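PDB 2XSG: CCMAN5 from Cellulosimicrobium cellulans, which is an alpha-mannosidase of glycoside hydrolase family 92 that enables mannose-6-phosphate modification of yeast-produced human lysosomal enzymes. Local coordinates for residues I363-P368 with A739-G744; V413-A418 with V680-S685; D546-D551 with F766-A771; S684-V689 with N733-Y738. All blocks are in the same frame, centred on the assembly; numbering follows the deposited sequence.

Contacts 1 and 2 are buried, whereas contacts 3 and 4 are only partly so, and contact 3, made by the C-terminal tail, includes several exposed residues. Chemistry follows place: contact 1 is purely apolar, contact 2 pairs close backbone packing with one aspartate bond, contact 3 combines a backbone bond with side-chain and water bonds, and contact 4 is a strand ladder. Contacts 2 and 4 share Ser684 and Ser685, and strand 735-737 of contact 4 runs directly into helix 738-742 of contact 1. Contacts 2 and 3 meet where Thr681 OG1 lies 2.7 Å from Ala547 O, a probable hydrogen bond. Contacts 1 and 3 do not touch, with nearest atoms about 12 Å apart.

Contact 1 of 4, residues I363-P368 with A739-G744; sequences IAYIDP and ATVVGG
Val742, Tyr365 and Val741 account for most of the surface buried where the end of helix 353-366 meets the short helix 738-742. The backbones come nearest at Tyr365 and Val742, whose CA atoms are 6.3 Å apart. No hydrogen bond crosses this gap, so the join is one of aliphatic carbon against aliphatic carbon.

Val742 presents one methyl branch. Its CG1 stands anti to the carbonyl carbon (chi1 -61°) and reaches Pro368 CG at 4.1 Å, the two side chains sliding past each other in opposite directions. The same methyl lies 4.4 Å from Tyr365 CA, so it sits against both the last turn of helix 353-366 and the proline that begins the next helix. Val741 likewise uses CG1, here anti to its backbone N (chi1 178°), which meets Tyr365 CB at 4.0 Å. Tyr365 thus offers the root of its side chain. Its CG occupies the crowded position between backbone N and carbonyl carbon (chi1 75°), and this torsion carries the ring away from residues 739-744 to a hydrogen bond between Tyr365 OH and Leu677 O.

Both segments hold the end of a helix. Ile363 O accepts from the N of Ile366 and of Asp367 as the first helix closes, and Gly744 ends the second in a Schellman motif, with Gly744 N 3.0 Å from Val741 O.

Around the contact, Ala672 and Val675 of helix 665-675 pack on Tyr365, whose ring meets Phe687 of strand 686-689 edge-to-face. Tyr738, at the start of helix 738-742, binds Ala364 O through its hydroxyl, while helix 368-387 continues from Pro368.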
loop_
_atom_site.group_PDB
_atom_site.type_symbol
_atom_site.label_atom_id
_atom_site.label_comp_id
_atom_site.label_asym_id
_atom_site.label_seq_id
_atom_site.Cartn_x
_atom_site.Cartn_y
_atom_site.Cartn_z
ATOM N N ILE A 363 5.484 -4.114 -9.119
ATOM C CA ILE A 363 6.562 -3.128 -9.086
ATOM C C ILE A 363 7.773 -3.623 -9.893
ATOM O O ILE A 363 8.351 -2.861 -10.676
ATOM C CB ILE A 363 6.993 -2.755 -7.638
ATOM C CG1 ILE A 363 5.885 -1.987 -6.919
ATOM C CG2 ILE A 363 8.264 -1.899 -7.657
ATOM C CD1 ILE A 363 6.144 -1.826 -5.421
ATOM N N ALA A 364 8.128 -4.896 -9.727
ATOM C CA ALA A 364 9.231 -5.493 -10.506
ATOM C C ALA A 364 9.157 -5.214 -12.013
ATOM O O ALA A 364 10.181 -4.943 -12.636
ATOM C CB ALA A 364 9.348 -6.990 -10.250
ATOM N N TYR A 365 7.966 -5.252 -12.608
ATOM C CA TYR A 365 7.916 -5.016 -14.059
ATOM C C TYR A 365 7.640 -3.564 -14.476
ATOM O O TYR A 365 7.733 -3.222 -15.663
ATOM C CB TYR A 365 7.071 -6.070 -14.807
ATOM C CG TYR A 365 5.557 -5.986 -14.709
ATOM C CD1 TYR A 365 4.863 -4.894 -15.211
ATOM C CD2 TYR A 365 4.814 -7.057 -14.190
ATOM C CE1 TYR A 365 3.468 -4.841 -15.158
ATOM C CE2 TYR A 365 3.430 -7.027 -14.145
ATOM C CZ TYR A 365 2.759 -5.900 -14.630
ATOM O OH TYR A 365 1.381 -5.847 -14.591
ATOM N N ILE A 366 7.348 -2.701 -13.500
ATOM C CA ILE A 366 7.125 -1.286 -13.789
ATOM C C ILE A 366 8.376 -0.435 -13.504
ATOM O O ILE A 366 8.723 0.435 -14.308
ATOM C CB ILE A 366 5.845 -0.754 -13.105
ATOM C CG1 ILE A 366 4.621 -1.331 -13.841
ATOM C CG2 ILE A 366 5.783 0.790 -13.156
ATOM C CD1 ILE A 366 3.325 -1.175 -13.123
ATOM N N ASP A 367 9.051 -0.720 -12.387
ATOM C CA ASP A 367 10.271 -0.021 -11.992
ATOM C C ASP A 367 11.259 -1.014 -11.374
ATOM O O ASP A 367 11.363 -1.117 -10.143
ATOM C CB ASP A 367 9.942 1.111 -11.015
ATOM C CG ASP A 367 11.115 2.054 -10.782
ATOM O OD1 ASP A 367 12.275 1.712 -11.107
ATOM O OD2 ASP A 367 10.862 3.157 -10.264
ATOM N N PRO A 368 11.973 -1.776 -12.232
ATOM C CA PRO A 368 12.845 -2.853 -11.723
ATOM C C PRO A 368 13.898 -2.392 -10.696
ATOM O O PRO A 368 14.125 -3.094 -9.694
ATOM C CB PRO A 368 13.499 -3.408 -13.003
ATOM C CG PRO A 368 12.505 -3.108 -14.086
ATOM C CD PRO A 368 11.938 -1.748 -13.706
ATOM N N ALA A 739 11.202 -12.187 -17.573
ATOM C CA ALA A 739 12.301 -11.885 -18.492
ATOM C C ALA A 739 11.777 -11.347 -19.832
ATOM O O ALA A 739 12.368 -10.440 -20.436
ATOM C CB ALA A 739 13.236 -13.140 -18.698
ATOM N N THR A 740 10.659 -11.895 -20.283
ATOM C CA THR A 740 10.082 -11.512 -21.568
ATOM C C THR A 740 9.620 -10.063 -21.513
ATOM O O THR A 740 9.877 -9.280 -22.432
ATOM C CB THR A 740 8.935 -12.452 -21.957
ATOM O OG1 THR A 740 9.450 -13.781 -22.037
ATOM C CG2 THR A 740 8.339 -12.072 -23.298
ATOM N N VAL A 741 8.984 -9.711 -20.404
ATOM C CA VAL A 741 8.490 -8.368 -20.186
ATOM C C VAL A 741 9.619 -7.337 -20.150
ATOM O O VAL A 741 9.653 -6.427 -20.994
ATOM C CB VAL A 741 7.603 -8.266 -18.912
ATOM C CG1 VAL A 741 7.160 -6.812 -18.700
ATOM C CG2 VAL A 741 6.376 -9.149 -19.041
ATOM N N VAL A 742 10.523 -7.452 -19.173
ATOM C CA VAL A 742 11.583 -6.440 -19.016
ATOM C C VAL A 742 12.602 -6.480 -20.159
ATOM O O VAL A 742 13.348 -5.518 -20.359
ATOM C CB VAL A 742 12.293 -6.486 -17.632
ATOM C CG1 VAL A 742 11.304 -6.215 -16.536
ATOM C CG2 VAL A 742 13.000 -7.808 -17.418
ATOM N N GLY A 743 12.621 -7.594 -20.896
ATOM C CA GLY A 743 13.383 -7.730 -22.137
ATOM C C GLY A 743 12.892 -6.848 -23.284
ATOM O O GLY A 743 13.591 -6.690 -24.295
ATOM N N GLY A 744 11.710 -6.253 -23.129
ATOM C CA GLY A 744 11.215 -5.270 -24.099
ATOM C C GLY A 744 10.424 -5.911 -25.221
ATOM O O GLY A 744 10.483 -5.468 -26.366
#

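Contact 2 of 4, residues V413-A418 with V680-S685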
loop_
_atom_site.group_PDB
_atom_site.type_symbol
_atom_site.label_atom_id
_atom_site.label_comp_id
_atom_site.label_asym_id
_atom_site.label_seq_id
_atom_site.Cartn_x
_atom_site.Cartn_y
_atom_site.Cartn_z
ATOM N N VAL A 413 11.204 -11.873 -1.045
ATOM C CA VAL A 413 12.633 -12.082 -1.336
ATOM C C VAL A 413 12.758 -13.130 -2.443
ATOM O O VAL A 413 13.518 -12.962 -3.404
ATOM C CB VAL A 413 13.456 -12.519 -0.073
ATOM C CG1 VAL A 413 14.917 -12.793 -0.462
ATOM C CG2 VAL A 413 13.422 -11.436 1.002
ATOM N N ALA A 414 12.002 -14.205 -2.299
ATOM C CA ALA A 414 11.980 -15.293 -3.285
ATOM C C ALA A 414 11.521 -14.806 -4.656
ATOM O O ALA A 414 11.935 -15.349 -5.672
ATOM C CB ALA A 414 11.082 -16.413 -2.796
ATOM N N ASP A 415 10.654 -13.791 -4.665
ATOM C CA ASP A 415 10.145 -13.179 -5.892
ATOM C C ASP A 415 11.286 -12.598 -6.723
ATOM O O ASP A 415 11.350 -12.822 -7.932
ATOM C CB ASP A 415 9.110 -12.085 -5.565
ATOM C CG ASP A 415 8.318 -11.638 -6.781
ATOM O OD1 ASP A 415 7.287 -12.275 -7.087
ATOM O OD2 ASP A 415 8.721 -10.650 -7.430
ATOM N N ALA A 416 12.182 -11.859 -6.072
ATOM C CA ALA A 416 13.377 -11.307 -6.743
ATOM C C ALA A 416 14.343 -12.405 -7.178
ATOM O O ALA A 416 14.871 -12.378 -8.293
ATOM C CB ALA A 416 14.071 -10.300 -5.851
ATOM N N ILE A 417 14.564 -13.395 -6.321
ATOM C CA ILE A 417 15.433 -14.501 -6.707
ATOM C C ILE A 417 14.863 -15.259 -7.911
ATOM O O ILE A 417 15.568 -15.493 -8.877
ATOM C CB ILE A 417 15.741 -15.463 -5.528
ATOM C CG1 ILE A 417 16.454 -14.712 -4.390
ATOM C CG2 ILE A 417 16.577 -16.652 -6.031
ATOM C CD1 ILE A 417 16.522 -15.476 -3.041
ATOM N N ALA A 418 13.581 -15.625 -7.874
ATOM C CA ALA A 418 12.991 -16.362 -9.002
ATOM C C ALA A 418 13.083 -15.535 -10.284
ATOM O O ALA A 418 13.249 -16.091 -11.378
ATOM C CB ALA A 418 11.551 -16.755 -8.707
ATOM N N VAL A 680 -0.159 -14.337 -10.111
ATOM C CA VAL A 680 -0.784 -15.384 -9.291
ATOM C C VAL A 680 0.249 -15.950 -8.300
ATOM O O VAL A 680 0.039 -15.939 -7.094
ATOM C CB VAL A 680 -1.460 -16.495 -10.157
ATOM C CG1 VAL A 680 -1.858 -17.707 -9.305
ATOM C CG2 VAL A 680 -2.686 -15.914 -10.870
ATOM N N THR A 681 1.391 -16.367 -8.812
ATOM C CA THR A 681 2.456 -16.872 -7.960
ATOM C C THR A 681 3.502 -15.793 -7.721
ATOM O O THR A 681 4.413 -15.623 -8.530
ATOM C CB THR A 681 3.101 -18.132 -8.577
ATOM O OG1 THR A 681 2.062 -19.037 -8.960
ATOM C CG2 THR A 681 4.008 -18.818 -7.578
ATOM N N ALA A 682 3.336 -15.041 -6.628
ATOM C CA ALA A 682 4.405 -14.223 -6.097
ATOM C C ALA A 682 5.468 -15.212 -5.642
ATOM O O ALA A 682 5.145 -16.314 -5.183
ATOM C CB ALA A 682 3.911 -13.400 -4.927
ATOM N N GLY A 683 6.729 -14.839 -5.793
ATOM C CA GLY A 683 7.813 -15.758 -5.490
ATOM C C GLY A 683 8.143 -16.662 -6.663
ATOM O O GLY A 683 8.846 -17.658 -6.507
ATOM N N SER A 684 7.620 -16.329 -7.834
ATOM C CA SER A 684 8.013 -16.993 -9.082
ATOM C C SER A 684 8.355 -15.890 -10.084
ATOM O O SER A 684 8.307 -14.707 -9.739
ATOM C CB SER A 684 6.885 -17.876 -9.623
ATOM O OG SER A 684 5.917 -17.105 -10.298
ATOM N N SER A 685 8.691 -16.265 -11.310
ATOM C CA SER A 685 8.998 -15.272 -12.329
ATOM C C SER A 685 7.840 -15.099 -13.309
ATOM O O SER A 685 7.986 -14.435 -14.334
ATOM C CB SER A 685 10.284 -15.647 -13.062
ATOM O OG SER A 685 10.167 -16.924 -13.658
#
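The tightest point of this contact is backbone on backbone: Gly683 CA lies 3.5 Å from Asp415 CA, on the flank of helix 409-418. Gly683 is the third residue of a type II beta turn from Thr681 to Ser684. Its positive phi of 85° would jam a CB against the preceding carbonyl O, which accounts for a glycine at this corner. Ser684 OG steadies the turn by donating to Thr681 O at 2.8 Å, in the carbonyl plane.

One polar bond fixes the helix to the turn. Asp415 holds CG anti to its backbone N (chi1 -167°), which brings OD1 alongside the turn to accept Gly683 N at 2.9 Å. The bond is nearly straight (169°) and uses the anti lone pair of OD1. That oxygen also receives Ser361 OG, while OD2 takes Tyr371 OH and a salt bridge from Lys419, a setting that would probably favour the ionised carboxylate.

Toward the partly exposed side no hydrogen bond joins the two segments, and the packing relies on small groups. Ala418 CB rests 3.6 Å from Ser684 CA, beside the turn's exit. Farther along, Ser685 meets the helix end with its CB, 3.4 Å from Ala418 O, while its OG bonds Asp737.

The turn belongs to the link between strands 677-678 and 686-689. Helix 455-474 lies against both partners: Val470 packs on Ala414, and the hydroxyls of Tyr463 and Tyr466 bind Ala682 O and Gly683 O. Phe357 and Ser361 of helix 353-366 touch the Ala682 side chain.

Contact 3 of 4, residues D546-D551 with F766-A771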
loop_
_atom_site.group_PDB
_atom_site.type_symbol
_atom_site.label_atom_id
_atom_site.label_comp_id
_atom_site.label_asym_id
_atom_site.label_seq_id
_atom_site.Cartn_x
_atom_site.Cartn_y
_atom_site.Cartn_z
ATOM N N ASP A 546 -2.364 -21.411 -1.603
ATOM C CA ASP A 546 -1.053 -21.954 -1.910
ATOM C C ASP A 546 -0.786 -21.871 -3.407
ATOM O O ASP A 546 -0.740 -22.877 -4.128
ATOM C CB ASP A 546 -0.887 -23.352 -1.279
ATOM C CG ASP A 546 -0.754 -23.274 0.235
ATOM O OD1 ASP A 546 -0.358 -22.188 0.731
ATOM O OD2 ASP A 546 -1.038 -24.268 0.927
ATOM N N ALA A 547 -0.648 -20.618 -3.860
ATOM C CA ALA A 547 -0.635 -20.285 -5.273
ATOM C C ALA A 547 0.634 -20.716 -6.017
ATOM O O ALA A 547 0.718 -20.552 -7.241
ATOM C CB ALA A 547 -0.900 -18.783 -5.472
ATOM N N TYR A 548 1.587 -21.269 -5.268
ATOM C CA TYR A 548 2.824 -21.842 -5.797
ATOM C C TYR A 548 2.643 -23.290 -6.269
ATOM O O TYR A 548 3.597 -23.916 -6.744
ATOM C CB TYR A 548 3.923 -21.787 -4.724
ATOM C CG TYR A 548 3.531 -22.473 -3.425
ATOM C CD1 TYR A 548 3.897 -23.788 -3.167
ATOM C CD2 TYR A 548 2.774 -21.799 -2.465
ATOM C CE1 TYR A 548 3.511 -24.421 -1.988
ATOM C CE2 TYR A 548 2.392 -22.410 -1.302
ATOM C CZ TYR A 548 2.771 -23.716 -1.057
ATOM O OH TYR A 548 2.365 -24.303 0.114
ATOM N N ASP A 549 1.430 -23.827 -6.121
ATOM C CA ASP A 549 1.156 -25.208 -6.538
ATOM C C ASP A 549 -0.310 -25.497 -6.880
ATOM O O ASP A 549 -0.978 -26.341 -6.247
ATOM C CB ASP A 549 1.675 -26.211 -5.495
ATOM C CG ASP A 549 2.236 -27.474 -6.140
ATOM O OD1 ASP A 549 1.819 -27.812 -7.272
ATOM O OD2 ASP A 549 3.084 -28.132 -5.511
ATOM N N MET A 550 -0.779 -24.802 -7.909
ATOM C CA MET A 550 -2.083 -25.017 -8.497
ATOM C C MET A 550 -2.226 -26.432 -9.021
ATOM O O MET A 550 -3.306 -26.979 -8.969
ATOM C CB MET A 550 -2.349 -24.000 -9.621
ATOM C CG MET A 550 -2.701 -22.577 -9.123
ATOM S SD MET A 550 -4.215 -22.563 -8.147
ATOM C CE MET A 550 -5.444 -22.905 -9.410
ATOM N N ASP A 551 -1.141 -27.029 -9.513
ATOM C CA ASP A 551 -1.231 -28.391 -10.042
ATOM C C ASP A 551 -1.599 -29.373 -8.938
ATOM O O ASP A 551 -2.513 -30.181 -9.107
ATOM C CB ASP A 551 0.061 -28.827 -10.707
ATOM C CG ASP A 551 -0.114 -30.108 -11.525
ATOM O OD1 ASP A 551 0.057 -31.213 -10.962
ATOM O OD2 ASP A 551 -0.447 -30.007 -12.727
ATOM N N PHE A 766 3.759 -22.322 -13.851
ATOM C CA PHE A 766 4.549 -22.824 -12.733
ATOM C C PHE A 766 3.706 -23.429 -11.607
ATOM O O PHE A 766 2.724 -22.841 -11.149
ATOM C CB PHE A 766 5.466 -21.736 -12.159
ATOM C CG PHE A 766 6.176 -22.155 -10.916
ATOM C CD1 PHE A 766 7.329 -22.936 -10.988
ATOM C CD2 PHE A 766 5.679 -21.803 -9.664
ATOM C CE1 PHE A 766 7.997 -23.339 -9.818
ATOM C CE2 PHE A 766 6.328 -22.208 -8.483
ATOM C CZ PHE A 766 7.495 -22.979 -8.565
ATOM N N SER A 767 4.135 -24.609 -11.167
ATOM C CA SER A 767 3.684 -25.243 -9.940
ATOM C C SER A 767 4.904 -25.941 -9.375
ATOM O O SER A 767 5.620 -26.625 -10.112
ATOM C CB SER A 767 2.584 -26.266 -10.220
ATOM O OG SER A 767 1.332 -25.648 -10.321
ATOM N N MET A 768 5.149 -25.747 -8.077
ATOM C CA MET A 768 6.290 -26.344 -7.380
ATOM C C MET A 768 6.425 -27.852 -7.636
ATOM O O MET A 768 7.511 -28.335 -7.922
ATOM C CB MET A 768 6.188 -26.069 -5.877
ATOM C CG MET A 768 7.296 -26.676 -5.038
ATOM S SD MET A 768 7.023 -26.454 -3.263
ATOM C CE MET A 768 5.713 -27.636 -2.948
ATOM N N SER A 769 5.308 -28.575 -7.558
ATOM C CA SER A 769 5.307 -30.046 -7.660
ATOM C C SER A 769 5.668 -30.593 -9.048
ATOM O O SER A 769 6.135 -31.722 -9.165
ATOM C CB SER A 769 3.942 -30.605 -7.235
ATOM O OG SER A 769 2.909 -30.101 -8.059
ATOM N N THR A 770 5.416 -29.797 -10.086
ATOM C CA THR A 770 5.615 -30.233 -11.460
ATOM C C THR A 770 6.809 -29.560 -12.141
ATOM O O THR A 770 7.162 -29.921 -13.261
ATOM C CB THR A 770 4.336 -30.048 -12.338
ATOM O OG1 THR A 770 3.864 -28.692 -12.267
ATOM C CG2 THR A 770 3.244 -31.001 -11.904
ATOM N N ALA A 771 7.443 -28.610 -11.456
ATOM C CA ALA A 771 8.499 -27.785 -12.059
ATOM C C ALA A 771 9.727 -28.591 -12.493
ATOM O O ALA A 771 10.226 -29.431 -11.736
ATOM C CB ALA A 771 8.900 -26.661 -11.104
HETATM O O HOH W 1 0.998 -22.903 -9.064
#
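Asp549 is the N-cap of helix 550-556 and closes a type I beta turn that starts at Asp546, and the C-terminal tail docks onto this helix start. The chi1 of Asp549, -144°, is off a staggered position and turns the carboxylate toward the tail, where OD1 accepts Ser769 OG on its syn lone pair at 2.7 Å while also capping Ala552 N. A weak bond joins Ser769 N to OD2. An alanine in place of Asp549 would probably loosen both the tail and the first helical turn, since the carboxylate that caps one and binds the other would be gone.

Tyr548 and Met768 lie side by side and point the same way. Met768 is extended until its last torsion, so that CE comes to the ring edge, 4.0 Å from Tyr548 CE1. This is a Met-aromatic contact, with SD 5.2 Å from the ring centroid and 71° off its normal. Their backbones are joined by Met768 N donating to Tyr548 O at 2.7 Å, almost along the C=O axis; that N also stands over the rim of one face of the Phe766 ring.

Asp551 and Thr770 cross at about a right angle, Thr770 CG2 approaching Asp551 OD1 to 3.3 Å. Ser767 OG accepts Asp551 N at 2.9 Å and donates to water 1, which also accepts from Met550 N and donates to Ala547 O and to Phe766 O, the last at 2.7 Å.

Contact 4 of 4, residues S684-V689 with N733-Y738; sequences SSQFQV and NTWVDY
Gln688 OE1 is gripped by two donors, Asn599 ND2 and water 2, the latter at 2.6 Å. The bend at chi2 brings the amide back over the neighbouring strand, where water 2 also bonds Thr734 OG1.

Strands 686-689 and 735-737 run antiparallel, at 150°. Phe687 and Val736 form the hydrogen-bonded pair, with Phe687 N to Val736 O at 3.0 Å and Val736 N to Phe687 O at 2.9 Å. Val689 N reaches Thr734 O nearly straight (175°), though from above the carbonyl plane, and Tyr738 N closes the other end on Ser685 O. There Ser685 OG donates to the syn lone pair of Asp737 OD2 at 2.8 Å, while Asp737 OD1 caps Ala739 N.

On the Gln686 face, the extended Gln686 side chain lays its amide over the Trp735 indole, planes 10° apart, with CD 3.5 Å from Trp735 CE3. Asn733 ND2 stands over the rim of the opposite face, and Trp735 NE1 binds Ala763 O. An alanine at Trp735 would probably disturb this layer, since it lacks both the stacking surface and the bond to Ala763. On the other face, Phe687 and Tyr738 lie side by side and meet edge to edge, Phe687 CE2 being 3.7 Å from Tyr738 CD1.

Strand 686-689 is the middle of three: strand 677-678 flanks it through Gln688-Phe678 backbone bonding, Leu677 packs on Phe687 and Val736, and strand 735-737 passes straight into helix 738-742.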
loop_
_atom_site.group_PDB
_atom_site.type_symbol
_atom_site.label_atom_id
_atom_site.label_comp_id
_atom_site.label_asym_id
_atom_site.label_seq_id
_atom_site.Cartn_x
_atom_site.Cartn_y
_atom_site.Cartn_z
ATOM N N SER A 684 7.620 -16.329 -7.834
ATOM C CA SER A 684 8.013 -16.993 -9.082
ATOM C C SER A 684 8.355 -15.890 -10.084
ATOM O O SER A 684 8.307 -14.707 -9.739
ATOM C CB SER A 684 6.885 -17.876 -9.623
ATOM O OG SER A 684 5.917 -17.105 -10.298
ATOM N N SER A 685 8.691 -16.265 -11.310
ATOM C CA SER A 685 8.998 -15.272 -12.329
ATOM C C SER A 685 7.840 -15.099 -13.309
ATOM O O SER A 685 7.986 -14.435 -14.334
ATOM C CB SER A 685 10.284 -15.647 -13.062
ATOM O OG SER A 685 10.167 -16.924 -13.658
ATOM N N GLN A 686 6.687 -15.679 -12.983
ATOM C CA GLN A 686 5.550 -15.697 -13.937
ATOM C C GLN A 686 4.416 -14.692 -13.678
ATOM O O GLN A 686 4.161 -14.294 -12.525
ATOM C CB GLN A 686 4.987 -17.111 -14.055
ATOM C CG GLN A 686 5.935 -18.048 -14.813
ATOM C CD GLN A 686 5.313 -19.396 -15.110
ATOM O OE1 GLN A 686 5.988 -20.289 -15.630
ATOM N NE2 GLN A 686 4.030 -19.554 -14.802
ATOM N N PHE A 687 3.746 -14.297 -14.767
ATOM C CA PHE A 687 2.564 -13.441 -14.705
ATOM C C PHE A 687 1.483 -14.059 -15.549
ATOM O O PHE A 687 1.780 -14.597 -16.612
ATOM C CB PHE A 687 2.883 -12.024 -15.168
ATOM C CG PHE A 687 3.895 -11.351 -14.309
ATOM C CD1 PHE A 687 3.504 -10.695 -13.153
ATOM C CD2 PHE A 687 5.249 -11.417 -14.621
ATOM C CE1 PHE A 687 4.432 -10.103 -12.330
ATOM C CE2 PHE A 687 6.207 -10.816 -13.790
ATOM C CZ PHE A 687 5.787 -10.151 -12.652
ATOM N N GLN A 688 0.247 -14.012 -15.051
ATOM C CA GLN A 688 -0.906 -14.509 -15.789
ATOM C C GLN A 688 -1.545 -13.418 -16.651
ATOM O O GLN A 688 -1.707 -12.265 -16.206
ATOM C CB GLN A 688 -1.950 -15.110 -14.835
ATOM C CG GLN A 688 -1.495 -16.431 -14.151
ATOM C CD GLN A 688 -1.462 -17.605 -15.120
ATOM O OE1 GLN A 688 -2.331 -17.728 -15.999
ATOM N NE2 GLN A 688 -0.456 -18.475 -14.970
ATOM N N VAL A 689 -1.943 -13.813 -17.865
ATOM C CA VAL A 689 -2.580 -12.923 -18.824
ATOM C C VAL A 689 -4.033 -12.690 -18.429
ATOM O O VAL A 689 -4.757 -13.641 -18.097
ATOM C CB VAL A 689 -2.495 -13.488 -20.260
ATOM C CG1 VAL A 689 -3.416 -12.721 -21.208
ATOM C CG2 VAL A 689 -1.050 -13.427 -20.761
ATOM N N ASN A 733 0.093 -19.046 -24.992
ATOM C CA ASN A 733 0.165 -19.268 -23.547
ATOM C C ASN A 733 -0.573 -18.159 -22.818
ATOM O O ASN A 733 -0.622 -17.032 -23.300
ATOM C CB ASN A 733 1.620 -19.353 -23.056
ATOM C CG ASN A 733 2.357 -20.578 -23.584
ATOM O OD1 ASN A 733 1.762 -21.513 -24.113
ATOM N ND2 ASN A 733 3.663 -20.565 -23.440
ATOM N N THR A 734 -1.137 -18.486 -21.660
ATOM C CA THR A 734 -1.909 -17.541 -20.857
ATOM C C THR A 734 -1.083 -16.999 -19.670
ATOM O O THR A 734 -1.628 -16.452 -18.708
ATOM C CB THR A 734 -3.247 -18.161 -20.407
ATOM O OG1 THR A 734 -3.021 -19.484 -19.897
ATOM C CG2 THR A 734 -4.239 -18.233 -21.603
ATOM N N TRP A 735 0.237 -17.160 -19.776
ATOM C CA TRP A 735 1.211 -16.621 -18.826
ATOM C C TRP A 735 2.455 -16.180 -19.594
ATOM O O TRP A 735 2.773 -16.734 -20.657
ATOM C CB TRP A 735 1.599 -17.677 -17.780
ATOM C CG TRP A 735 2.240 -18.920 -18.365
ATOM C CD1 TRP A 735 1.597 -20.062 -18.771
ATOM C CD2 TRP A 735 3.643 -19.140 -18.613
ATOM N NE1 TRP A 735 2.510 -20.975 -19.252
ATOM C CE2 TRP A 735 3.770 -20.434 -19.174
ATOM C CE3 TRP A 735 4.803 -18.366 -18.424
ATOM C CZ2 TRP A 735 5.017 -20.983 -19.537
ATOM C CZ3 TRP A 735 6.041 -18.909 -18.780
ATOM C CH2 TRP A 735 6.134 -20.203 -19.342
ATOM N N VAL A 736 3.154 -15.181 -19.069
ATOM C CA VAL A 736 4.432 -14.777 -19.639
ATOM C C VAL A 736 5.490 -14.678 -18.537
ATOM O O VAL A 736 5.168 -14.401 -17.367
ATOM C CB VAL A 736 4.361 -13.424 -20.423
ATOM C CG1 VAL A 736 3.065 -13.296 -21.223
ATOM C CG2 VAL A 736 4.480 -12.266 -19.477
ATOM N N ASP A 737 6.750 -14.889 -18.915
ATOM C CA ASP A 737 7.846 -14.765 -17.967
ATOM C C ASP A 737 8.251 -13.318 -17.777
ATOM O O ASP A 737 8.193 -12.514 -18.723
ATOM C CB ASP A 737 9.054 -15.579 -18.393
ATOM C CG ASP A 737 9.928 -15.957 -17.209
ATOM O OD1 ASP A 737 11.025 -15.347 -17.065
ATOM O OD2 ASP A 737 9.479 -16.825 -16.407
ATOM N N TYR A 738 8.675 -13.000 -16.553
ATOM C CA TYR A 738 9.228 -11.683 -16.226
ATOM C C TYR A 738 10.325 -11.249 -17.209
ATOM O O TYR A 738 10.360 -10.084 -17.645
ATOM C CB TYR A 738 9.770 -11.699 -14.803
ATOM C CG TYR A 738 10.410 -10.404 -14.349
ATOM C CD1 TYR A 738 9.628 -9.321 -13.958
ATOM C CD2 TYR A 738 11.808 -10.275 -14.290
ATOM C CE1 TYR A 738 10.222 -8.133 -13.529
ATOM C CE2 TYR A 738 12.413 -9.093 -13.870
ATOM C CZ TYR A 738 11.616 -8.029 -13.482
ATOM O OH TYR A 738 12.192 -6.859 -13.066
HETATM O O HOH W 2 -1.851 -19.636 -17.737
#